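Local coordinates for protein C-type lectin domain family 4, member a4 (Mus musculus, PDB 3VYK) that acts as an inhibitory cell-surface receptor whose C-type lectin domain binds bisected N-glycans through a calcium ion, probably in pattern recognition by dendritic cells, at residues G60-L65 with N113-K118; A23-S28 with G64-G69; R71-I76 with T86-G91. All blocks are in the same frame, centred on the assembly; numbering follows the deposited sequence.

Interaction 1: G60-L65 with N113-K118. With CA (calcium ion), chain C; MAN (alpha-D-mannopyranose), chain B; NAG (2-acetamido-2-deoxy-beta-D-glucopyranose), chain D; NAG (2-acetamido-2-deoxy-beta-D-glucopyranose), chain E.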
loop_
_atom_site.group_PDB
_atom_site.type_symbol
_atom_site.label_atom_id
_atom_site.label_comp_id
_atom_site.label_asym_id
_atom_site.label_seq_id
_atom_site.Cartn_x
_atom_site.Cartn_y
_atom_site.Cartn_z
ATOM N N GLY A 60 9.760 2.465 -2.662
ATOM C CA GLY A 60 8.834 1.626 -1.890
ATOM C C GLY A 60 7.607 2.412 -1.484
ATOM O O GLY A 60 7.686 3.609 -1.190
ATOM N N TYR A 61 6.459 1.736 -1.442
ATOM C CA TYR A 61 5.193 2.427 -1.240
ATOM C C TYR A 61 4.374 1.784 -0.135
ATOM O O TYR A 61 3.989 0.614 -0.241
ATOM C CB TYR A 61 4.377 2.430 -2.546
ATOM C CG TYR A 61 5.082 3.112 -3.702
ATOM C CD1 TYR A 61 4.772 4.421 -4.036
ATOM C CD2 TYR A 61 6.052 2.439 -4.459
ATOM C CE1 TYR A 61 5.419 5.062 -5.092
ATOM C CE2 TYR A 61 6.706 3.069 -5.515
ATOM C CZ TYR A 61 6.373 4.381 -5.823
ATOM O OH TYR A 61 6.998 5.037 -6.868
ATOM N N PHE A 62 4.086 2.544 0.919
ATOM C CA PHE A 62 3.217 2.063 1.987
ATOM C C PHE A 62 1.826 1.767 1.454
ATOM O O PHE A 62 1.283 2.526 0.624
ATOM C CB PHE A 62 3.093 3.093 3.116
ATOM C CG PHE A 62 4.210 3.045 4.117
ATOM C CD1 PHE A 62 4.494 1.870 4.814
ATOM C CD2 PHE A 62 4.944 4.188 4.396
ATOM C CE1 PHE A 62 5.523 1.814 5.750
ATOM C CE2 PHE A 62 5.965 4.143 5.336
ATOM C CZ PHE A 62 6.255 2.964 6.013
ATOM N N ILE A 63 1.265 0.669 1.951
ATOM C CA ILE A 63 -0.147 0.340 1.730
ATOM C C ILE A 63 -0.867 0.298 3.068
ATOM O O ILE A 63 -0.230 0.416 4.120
ATOM C CB ILE A 63 -0.309 -0.976 0.938
ATOM C CG1 ILE A 63 0.153 -2.186 1.762
ATOM C CG2 ILE A 63 0.431 -0.865 -0.387
ATOM C CD1 ILE A 63 -0.069 -3.542 1.098
ATOM N N GLY A 64 -2.184 0.135 3.048
ATOM C CA GLY A 64 -2.981 0.200 4.269
ATOM C C GLY A 64 -3.122 -1.107 5.030
ATOM O O GLY A 64 -4.206 -1.409 5.523
ATOM N N LEU A 65 -2.031 -1.872 5.130
ATOM C CA LEU A 65 -2.047 -3.190 5.762
ATOM C C LEU A 65 -1.153 -3.161 6.989
ATOM O O LEU A 65 -0.004 -2.729 6.903
ATOM C CB LEU A 65 -1.550 -4.255 4.769
ATOM C CG LEU A 65 -1.740 -5.713 5.186
ATOM C CD1 LEU A 65 -3.214 -6.060 5.358
ATOM C CD2 LEU A 65 -1.073 -6.653 4.185
ATOM N N ASN A 113 6.379 -6.385 1.280
ATOM C CA ASN A 113 7.391 -6.670 2.306
ATOM C C ASN A 113 6.984 -5.973 3.586
ATOM O O ASN A 113 6.620 -4.804 3.559
ATOM C CB ASN A 113 8.765 -6.174 1.843
ATOM C CG ASN A 113 9.828 -6.270 2.928
ATOM O OD1 ASN A 113 9.847 -7.198 3.740
ATOM N ND2 ASN A 113 10.749 -5.302 2.912
ATOM N N ASP A 114 7.027 -6.700 4.700
ATOM C CA ASP A 114 6.881 -6.042 5.996
ATOM C C ASP A 114 8.139 -5.249 6.330
ATOM O O ASP A 114 9.283 -5.731 6.135
ATOM C CB ASP A 114 6.499 -7.019 7.128
ATOM C CG ASP A 114 7.540 -8.101 7.379
ATOM O OD1 ASP A 114 8.293 -8.473 6.440
ATOM O OD2 ASP A 114 7.557 -8.602 8.534
ATOM N N ILE A 115 7.882 -4.019 6.795
ATOM C CA ILE A 115 8.935 -3.080 7.209
ATOM C C ILE A 115 8.538 -2.311 8.488
ATOM O O ILE A 115 7.378 -2.324 8.906
ATOM C CB ILE A 115 9.284 -2.058 6.091
ATOM C CG1 ILE A 115 8.153 -1.046 5.845
ATOM C CG2 ILE A 115 9.696 -2.774 4.804
ATOM C CD1 ILE A 115 8.667 0.241 5.233
ATOM N N PRO A 116 9.513 -1.619 9.115
ATOM C CA PRO A 116 9.142 -0.799 10.255
ATOM C C PRO A 116 8.284 0.384 9.827
ATOM O O PRO A 116 8.573 1.045 8.821
ATOM C CB PRO A 116 10.504 -0.334 10.796
ATOM C CG PRO A 116 11.477 -1.345 10.284
ATOM C CD PRO A 116 10.968 -1.599 8.897
ATOM N N CYS A 117 7.217 0.624 10.580
ATOM C CA CYS A 117 6.299 1.723 10.321
ATOM C C CYS A 117 6.989 3.085 10.323
ATOM O O CYS A 117 6.558 3.991 9.618
ATOM C CB CYS A 117 5.142 1.695 11.332
ATOM S SG CYS A 117 4.193 0.153 11.271
ATOM N N LYS A 118 8.074 3.203 11.092
ATOM C CA LYS A 118 8.760 4.482 11.221
ATOM C C LYS A 118 9.654 4.801 10.023
ATOM O O LYS A 118 10.074 5.943 9.858
ATOM C CB LYS A 118 9.575 4.538 12.526
ATOM C CG LYS A 118 10.715 3.537 12.601
ATOM C CD LYS A 118 11.671 3.827 13.758
ATOM C CE LYS A 118 11.009 3.631 15.114
ATOM N NZ LYS A 118 12.016 3.703 16.208
HETATM CA CA CA C . 10.466 -7.808 5.933
HETATM C C1 MAN B . 15.706 -5.762 4.448
HETATM C C2 MAN B . 14.313 -5.249 4.822
HETATM C C3 MAN B . 13.456 -6.387 5.394
HETATM C C4 MAN B . 13.433 -7.549 4.414
HETATM C C5 MAN B . 14.878 -7.992 4.099
HETATM C C6 MAN B . 14.924 -9.130 3.077
HETATM O O2 MAN B . 13.705 -4.767 3.639
HETATM O O3 MAN B . 12.078 -6.080 5.630
HETATM O O4 MAN B . 12.574 -8.509 5.026
HETATM O O5 MAN B . 15.618 -6.887 3.592
HETATM O O6 MAN B . 16.271 -9.576 2.945
HETATM C C1 NAG D . 13.974 -3.403 3.329
HETATM C C2 NAG D . 13.662 -3.202 1.838
HETATM C C3 NAG D . 13.813 -1.739 1.424
HETATM C C4 NAG D . 13.075 -0.820 2.400
HETATM C C5 NAG D . 13.431 -1.145 3.856
HETATM C C6 NAG D . 12.572 -0.379 4.854
HETATM C C7 NAG D . 14.070 -5.271 0.588
HETATM C C8 NAG D . 15.089 -6.135 -0.086
HETATM N N2 NAG D . 14.512 -4.124 1.103
HETATM O O3 NAG D . 13.268 -1.571 0.128
HETATM O O4 NAG D . 13.377 0.525 2.126
HETATM O O5 NAG D . 13.189 -2.516 4.108
HETATM O O6 NAG D . 13.099 0.899 5.142
HETATM O O7 NAG D . 12.887 -5.631 0.664
HETATM C C1 NAG E . 17.648 -2.816 6.666
HETATM C C2 NAG E . 17.921 -1.402 6.165
HETATM C C3 NAG E . 17.293 -0.381 7.110
HETATM C C4 NAG E . 15.822 -0.700 7.397
HETATM C C5 NAG E . 15.679 -2.172 7.779
HETATM C C6 NAG E . 14.217 -2.575 7.958
HETATM C C7 NAG E . 20.032 -1.223 4.924
HETATM C C8 NAG E . 21.509 -0.963 5.034
HETATM N N2 NAG E . 19.358 -1.171 6.077
HETATM O O3 NAG E . 17.406 0.893 6.519
HETATM O O4 NAG E . 15.368 0.127 8.448
HETATM O O5 NAG E . 16.251 -3.023 6.796
HETATM O O6 NAG E . 14.141 -3.825 8.607
HETATM O O7 NAG E . 19.533 -1.474 3.825
#

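Interaction 2: A23-S28 with G64-G69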
loop_
_atom_site.group_PDB
_atom_site.type_symbol
_atom_site.label_atom_id
_atom_site.label_comp_id
_atom_site.label_asym_id
_atom_site.label_seq_id
_atom_site.Cartn_x
_atom_site.Cartn_y
_atom_site.Cartn_z
ATOM N N ALA A 23 7.565 9.646 3.969
ATOM C CA ALA A 23 7.028 9.828 5.307
ATOM C C ALA A 23 6.849 8.465 5.946
ATOM O O ALA A 23 6.771 7.449 5.240
ATOM C CB ALA A 23 5.694 10.561 5.250
ATOM N N SER A 24 6.780 8.447 7.275
ATOM C CA SER A 24 6.411 7.245 8.024
ATOM C C SER A 24 5.007 6.761 7.657
ATOM O O SER A 24 4.251 7.454 6.969
ATOM C CB SER A 24 6.455 7.532 9.523
ATOM O OG SER A 24 5.363 8.365 9.892
ATOM N N TRP A 25 4.648 5.571 8.127
ATOM C CA TRP A 25 3.310 5.054 7.858
ATOM C C TRP A 25 2.234 5.978 8.384
ATOM O O TRP A 25 1.314 6.344 7.651
ATOM C CB TRP A 25 3.144 3.640 8.394
ATOM C CG TRP A 25 1.826 3.048 7.967
ATOM C CD1 TRP A 25 1.573 2.250 6.853
ATOM C CD2 TRP A 25 0.532 3.227 8.617
ATOM N NE1 TRP A 25 0.248 1.918 6.790
ATOM C CE2 TRP A 25 -0.434 2.476 7.817
ATOM C CE3 TRP A 25 0.091 3.901 9.756
ATOM C CZ2 TRP A 25 -1.781 2.434 8.142
ATOM C CZ3 TRP A 25 -1.270 3.846 10.078
ATOM C CH2 TRP A 25 -2.181 3.125 9.291
ATOM N N ASN A 26 2.341 6.372 9.652
ATOM C CA ASN A 26 1.323 7.240 10.252
ATOM C C ASN A 26 1.215 8.598 9.543
ATOM O O ASN A 26 0.112 9.073 9.278
ATOM C CB ASN A 26 1.536 7.380 11.768
ATOM C CG ASN A 26 0.878 6.253 12.555
ATOM O OD1 ASN A 26 -0.346 6.208 12.708
ATOM N ND2 ASN A 26 1.685 5.345 13.062
ATOM N N GLU A 27 2.357 9.189 9.201
ATOM C CA GLU A 27 2.370 10.462 8.479
ATOM C C GLU A 27 1.770 10.308 7.077
ATOM O O GLU A 27 1.063 11.198 6.602
ATOM C CB GLU A 27 3.788 11.035 8.404
ATOM C CG GLU A 27 4.341 11.550 9.726
ATOM C CD GLU A 27 5.850 11.759 9.696
ATOM O OE1 GLU A 27 6.541 11.216 8.797
ATOM O OE2 GLU A 27 6.358 12.470 10.592
ATOM N N SER A 28 2.048 9.175 6.430
ATOM C CA SER A 28 1.484 8.859 5.110
ATOM C C SER A 28 -0.030 8.732 5.146
ATOM O O SER A 28 -0.727 9.277 4.281
ATOM C CB SER A 28 2.101 7.566 4.562
ATOM O OG SER A 28 3.484 7.734 4.334
ATOM N N GLY A 64 -2.184 0.135 3.048
ATOM C CA GLY A 64 -2.981 0.200 4.269
ATOM C C GLY A 64 -3.122 -1.107 5.030
ATOM O O GLY A 64 -4.206 -1.409 5.523
ATOM N N LEU A 65 -2.031 -1.872 5.130
ATOM C CA LEU A 65 -2.047 -3.190 5.762
ATOM C C LEU A 65 -1.153 -3.161 6.989
ATOM O O LEU A 65 -0.004 -2.729 6.903
ATOM C CB LEU A 65 -1.550 -4.255 4.769
ATOM C CG LEU A 65 -1.740 -5.713 5.186
ATOM C CD1 LEU A 65 -3.214 -6.060 5.358
ATOM C CD2 LEU A 65 -1.073 -6.653 4.185
ATOM N N LEU A 66 -1.679 -3.632 8.115
ATOM C CA LEU A 66 -0.966 -3.580 9.399
ATOM C C LEU A 66 -1.010 -4.900 10.143
ATOM O O LEU A 66 -2.005 -5.598 10.095
ATOM C CB LEU A 66 -1.601 -2.528 10.300
ATOM C CG LEU A 66 -1.613 -1.098 9.773
ATOM C CD1 LEU A 66 -2.500 -0.244 10.660
ATOM C CD2 LEU A 66 -0.206 -0.536 9.715
ATOM N N ASP A 67 0.061 -5.221 10.859
ATOM C CA ASP A 67 0.073 -6.398 11.716
ATOM C C ASP A 67 -0.529 -6.026 13.068
ATOM O O ASP A 67 0.130 -5.375 13.880
ATOM C CB ASP A 67 1.506 -6.904 11.900
ATOM C CG ASP A 67 1.589 -8.159 12.747
ATOM O OD1 ASP A 67 0.560 -8.611 13.295
ATOM O OD2 ASP A 67 2.696 -8.719 12.845
ATOM N N ALA A 68 -1.770 -6.460 13.308
ATOM C CA ALA A 68 -2.483 -6.133 14.542
ATOM C C ALA A 68 -1.918 -6.850 15.767
ATOM O O ALA A 68 -2.289 -6.537 16.904
ATOM C CB ALA A 68 -3.964 -6.448 14.392
ATOM N N GLY A 69 -1.046 -7.818 15.522
ATOM C CA GLY A 69 -0.441 -8.611 16.580
ATOM C C GLY A 69 -0.257 -10.033 16.103
ATOM O O GLY A 69 -1.163 -10.606 15.521
#

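Interaction 3: R71-I76 with T86-G91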
loop_
_atom_site.group_PDB
_atom_site.type_symbol
_atom_site.label_atom_id
_atom_site.label_comp_id
_atom_site.label_asym_id
_atom_site.label_seq_id
_atom_site.Cartn_x
_atom_site.Cartn_y
_atom_site.Cartn_z
ATOM N N ARG A 71 1.196 -11.471 13.621
ATOM C CA ARG A 71 1.062 -11.689 12.185
ATOM C C ARG A 71 -0.398 -11.768 11.752
ATOM O O ARG A 71 -0.737 -12.459 10.792
ATOM C CB ARG A 71 1.870 -12.918 11.707
ATOM C CG ARG A 71 3.295 -13.017 12.244
ATOM C CD ARG A 71 4.331 -12.257 11.419
ATOM N NE ARG A 71 4.297 -10.808 11.592
ATOM C CZ ARG A 71 5.148 -9.969 11.004
ATOM N NH1 ARG A 71 6.115 -10.438 10.207
ATOM N NH2 ARG A 71 5.054 -8.661 11.208
ATOM N N GLN A 72 -1.258 -11.030 12.450
ATOM C CA GLN A 72 -2.670 -10.917 12.071
ATOM C C GLN A 72 -2.853 -9.663 11.225
ATOM O O GLN A 72 -3.060 -8.554 11.741
ATOM C CB GLN A 72 -3.565 -10.881 13.311
ATOM C CG GLN A 72 -3.512 -12.185 14.091
ATOM C CD GLN A 72 -4.266 -12.108 15.403
ATOM O OE1 GLN A 72 -3.859 -11.397 16.353
ATOM N NE2 GLN A 72 -5.358 -12.863 15.488
ATOM N N TRP A 73 -2.729 -9.844 9.908
ATOM C CA TRP A 73 -2.756 -8.719 8.971
ATOM C C TRP A 73 -4.148 -8.186 8.827
ATOM O O TRP A 73 -5.102 -8.949 8.629
ATOM C CB TRP A 73 -2.161 -9.108 7.608
ATOM C CG TRP A 73 -0.738 -9.569 7.781
ATOM C CD1 TRP A 73 -0.269 -10.879 7.825
ATOM C CD2 TRP A 73 0.436 -8.730 8.041
ATOM N NE1 TRP A 73 1.090 -10.902 8.058
ATOM C CE2 TRP A 73 1.568 -9.643 8.202
ATOM C CE3 TRP A 73 0.656 -7.354 8.145
ATOM C CZ2 TRP A 73 2.851 -9.180 8.448
ATOM C CZ3 TRP A 73 1.961 -6.900 8.391
ATOM C CH2 TRP A 73 3.028 -7.798 8.540
ATOM N N ARG A 74 -4.275 -6.872 8.962
ATOM C CA ARG A 74 -5.584 -6.211 8.917
ATOM C C ARG A 74 -5.550 -4.950 8.069
ATOM O O ARG A 74 -4.612 -4.161 8.148
ATOM C CB ARG A 74 -6.093 -5.880 10.334
ATOM C CG ARG A 74 -6.238 -7.073 11.262
ATOM C CD ARG A 74 -7.374 -7.986 10.821
ATOM N NE ARG A 74 -7.571 -9.126 11.717
ATOM C CZ ARG A 74 -7.053 -10.341 11.525
ATOM N NH1 ARG A 74 -6.296 -10.599 10.467
ATOM N NH2 ARG A 74 -7.289 -11.309 12.400
ATOM N N TRP A 75 -6.565 -4.773 7.229
ATOM C CA TRP A 75 -6.680 -3.564 6.421
ATOM C C TRP A 75 -7.204 -2.434 7.241
ATOM O O TRP A 75 -8.032 -2.640 8.132
ATOM C CB TRP A 75 -7.632 -3.790 5.242
ATOM C CG TRP A 75 -7.103 -4.764 4.225
ATOM C CD1 TRP A 75 -7.590 -6.039 3.930
ATOM C CD2 TRP A 75 -5.938 -4.585 3.350
ATOM N NE1 TRP A 75 -6.839 -6.630 2.945
ATOM C CE2 TRP A 75 -5.830 -5.804 2.555
ATOM C CE3 TRP A 75 -5.020 -3.556 3.143
ATOM C CZ2 TRP A 75 -4.824 -5.977 1.607
ATOM C CZ3 TRP A 75 -4.012 -3.737 2.193
ATOM C CH2 TRP A 75 -3.915 -4.919 1.444
ATOM N N ILE A 76 -6.745 -1.227 6.932
ATOM C CA ILE A 76 -7.121 -0.046 7.718
ATOM C C ILE A 76 -8.587 0.366 7.587
ATOM O O ILE A 76 -9.103 1.072 8.461
ATOM C CB ILE A 76 -6.203 1.158 7.443
ATOM C CG1 ILE A 76 -6.256 1.572 5.962
ATOM C CG2 ILE A 76 -4.797 0.852 7.956
ATOM C CD1 ILE A 76 -5.454 2.814 5.628
ATOM N N THR A 86 -3.148 -12.119 -1.823
ATOM C CA THR A 86 -1.989 -11.463 -1.230
ATOM C C THR A 86 -0.764 -11.661 -2.117
ATOM O O THR A 86 -0.707 -12.592 -2.943
ATOM C CB THR A 86 -1.698 -11.953 0.209
ATOM O OG1 THR A 86 -1.273 -13.322 0.205
ATOM C CG2 THR A 86 -2.930 -11.782 1.091
ATOM N N PHE A 87 0.221 -10.774 -1.954
ATOM C CA PHE A 87 1.326 -10.677 -2.917
ATOM C C PHE A 87 2.675 -10.526 -2.263
ATOM O O PHE A 87 3.537 -9.790 -2.738
ATOM C CB PHE A 87 1.024 -9.569 -3.931
ATOM C CG PHE A 87 -0.298 -9.771 -4.589
ATOM C CD1 PHE A 87 -0.412 -10.645 -5.671
ATOM C CD2 PHE A 87 -1.442 -9.186 -4.068
ATOM C CE1 PHE A 87 -1.649 -10.899 -6.246
ATOM C CE2 PHE A 87 -2.688 -9.449 -4.626
ATOM C CZ PHE A 87 -2.784 -10.305 -5.717
ATOM N N TRP A 88 2.853 -11.245 -1.167
ATOM C CA TRP A 88 4.126 -11.233 -0.449
ATOM C C TRP A 88 5.285 -11.682 -1.298
ATOM O O TRP A 88 5.204 -12.702 -1.996
ATOM C CB TRP A 88 4.029 -12.134 0.765
ATOM C CG TRP A 88 2.996 -11.698 1.765
ATOM C CD1 TRP A 88 1.748 -12.264 2.010
ATOM C CD2 TRP A 88 3.108 -10.582 2.700
ATOM N NE1 TRP A 88 1.098 -11.600 3.019
ATOM C CE2 TRP A 88 1.861 -10.569 3.468
ATOM C CE3 TRP A 88 4.079 -9.618 2.963
ATOM C CZ2 TRP A 88 1.627 -9.633 4.463
ATOM C CZ3 TRP A 88 3.824 -8.676 3.972
ATOM C CH2 TRP A 88 2.631 -8.686 4.700
ATOM N N HIS A 89 6.385 -10.943 -1.212
ATOM C CA HIS A 89 7.675 -11.392 -1.755
ATOM C C HIS A 89 8.066 -12.708 -1.149
ATOM O O HIS A 89 7.731 -13.001 -0.002
ATOM C CB HIS A 89 8.779 -10.378 -1.459
ATOM C CG HIS A 89 8.827 -9.213 -2.408
ATOM N ND1 HIS A 89 9.070 -9.351 -3.739
ATOM C CD2 HIS A 89 8.698 -7.847 -2.173
ATOM C CE1 HIS A 89 9.088 -8.138 -4.310
ATOM N NE2 HIS A 89 8.850 -7.218 -3.353
ATOM N N LYS A 90 8.822 -13.509 -1.902
ATOM C CA LYS A 90 9.405 -14.713 -1.335
ATOM C C LYS A 90 10.192 -14.358 -0.070
ATOM O O LYS A 90 10.991 -13.412 -0.059
ATOM C CB LYS A 90 10.299 -15.407 -2.376
ATOM C CG LYS A 90 10.932 -16.713 -1.933
ATOM C CD LYS A 90 9.908 -17.772 -1.567
ATOM C CE LYS A 90 10.592 -19.095 -1.241
ATOM N NZ LYS A 90 11.770 -18.942 -0.338
ATOM N N GLY A 91 9.913 -15.091 0.995
ATOM C CA GLY A 91 10.560 -14.906 2.294
ATOM C C GLY A 91 9.907 -13.863 3.186
ATOM O O GLY A 91 10.379 -13.635 4.305
#

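Interaction 1: G60-L65 with N113-K118
The calcium and sugar site of this C-type lectin domain backs onto the hydrophobic core where Ile-115, at the end of strand 109-115, meets Phe-62 of strand 61-67. Phe-62 begins the sequence Phe-Ile-Gly-Leu, a form of the WIGL motif of C-type lectins. The side chain of Ile-115 crosses the ring obliquely, with CD1 3.6 Å from Phe-62 CE1. At the far end of the ring, Phe-62 CZ lies 3.8 Å from Cys-117 O, while Pro-116 O sits at the ring edge, near its plane. The aromatic rim thus follows the backbone where it leaves the strand; no hydrogen bond crosses between the segments.

Ile-115 works in two directions. Its CG1 sits between the backbone N and the carbonyl carbon (chi1 70°) and carries CD1 to Phe-62. The other branch, CG2, packs 3.6 Å from O5 of the N-acetylglucosamine in chain D, a residue linked to O2 of the mannose. Pro-116 CD lies 3.5 Å from C6 of the second N-acetylglucosamine, chain E.

Just before Ile-115, Asp-114 binds calcium twice, through the backbone O at 2.4 Å and through OD1 at 2.3 Å. Mannose O3 and O4, each 2.4 Å from the metal, fill two further positions, and Asn-113, Glu-92, Asn-94 and Glu-98 complete the shell. The other carboxylate oxygen, Asp-114 OD2, forms a salt bridge to Arg-71, which would steady the carboxylate. Cys-117 is tied to Cys-100 by a disulfide. The Asn-Asp of the WND motif at the strand end, paired with the Glu-Pro-Asn sequence of Glu-92, Pro-93 and Asn-94, is typical of mannose-type C-type lectin sites.

Interaction 2: A23-S28 with G64-G69
Leu-66 lays its forked end over one face of the Trp-25 indole, and this single apolar pair makes up most of the contact. CD2 stands 3.8 Å from the centroid of the Trp-25 six-membered ring, 22° off the ring normal, a CH-pi contact displaced toward the CE2 corner: its nearest atom is Trp-25 CE2, 3.6 Å from Leu-66 CD2. The second branch, CD1, overhangs the rim beside CZ2 and CH2, 3.7 Å from Trp-25 CH2. At the indole edge, near its plane, comes the CA of Gly-64, 4.4 Å from Trp-25 NE1.

The ring is held from several directions. Trp-25 CG extends anti to the backbone N (chi1 -173°), which sends the indole away from the first turn of helix 25-34 and toward the strand; NE1 then donates to Ile-63 O, while Phe-62 makes an edge-to-face pair with the indole. Ile-76 touches both Trp-25 and Leu-66.

Farther out, the helix start is fixed by a capping box. Ser-24 OG accepts from Glu-27 N at 3.2 Å, and Ser-24 N donates in return to Glu-27 OE1, also at 3.2 Å. Ser-24 O takes two bonds, from Ser-28 N and Ser-28 OG, on opposite faces of its carbonyl plane. At the other end of segment 64-69, Asp-67 OD1 accepts from Gly-69 N in an Asx turn as the strand runs out. The arrangement joins the first helix of the C-type lectin fold to the strand carrying its WIGL-type sequence.

Interaction 3: R71-I76 with T86-G91
Trp-73 is covered on both faces of its indole, by Trp-88 on one and by the backbone of Arg-71 on the other. Trp-88 comes edge first: its benzo corner, CZ2 and CH2, points at the Trp-73 face, and CH2 stands 3.7 Å above the plane of the Trp-73 rings, over their centre. The six-membered rings have centroids 4.9 Å apart and planes at 52°, so the edge-to-face pair is well short of perpendicular. Its closest approach, Trp-73 CE2 to Trp-88 CZ2 at 3.7 Å, falls near the middle of the indole. Both tryptophans carry CG anti to the carbonyl carbon, beside the backbone N (chi1 -59° for Trp-73, -62° for Trp-88), which swings each indole toward the other segment. On the opposite face Arg-71 CA lies 4.1 Å above the Trp-73 plane, toward the rim. The same arginine reaches beyond the benzo end, and Trp-73 CZ2 lies 3.5 Å above the guanidinium plane of Arg-71, over its centre. That group is held by a salt bridge to Asp-67 and a hydrogen bond to Glu-98 O.

Trp-73 belongs to the short strand 73-75, whereas Trp-88 sits in the long loop region of the C-type lectin fold, shortly before the calcium ligand Glu-92. The pair joins this loop to strand 73-75, with the Trp-88 side chain about 7 Å from the calcium ion, and Pro-93 packs on both tryptophans. Trp-88 has further holds: NE1 donates to Tyr-81 OH, and Trp-112 makes another edge-to-face pair with it.

On the strand itself, Arg-74 folds back so that NH1 donates to Trp-73 O at 2.7 Å. The acceptor lies close to the guanidinium plane, but the donor stands well above the carbonyl plane.

How the interactions relate
Interactions 1 and 2 share Gly-64 and Leu-65 and use the two halves of strand 61-67, before and after its corner. Backbone also joins them: Trp-25 N lies 2.9 Å from Cys-117 O, a probable hydrogen bond. Interaction 3 is set on the neighbouring strand 73-75, linked to interaction 2 by backbone pairing of Leu-66 with Arg-74. Interaction 2 is the buried one, aliphatic carbon on an aromatic face; interaction 1 is partly buried and passes from apolar packing to metal and sugar. Interaction 3, also partly buried, is purely aromatic across its segments. The salt bridge from Arg-71 to Asp-114 links segment 71-76 to the calcium ligand of interaction 1.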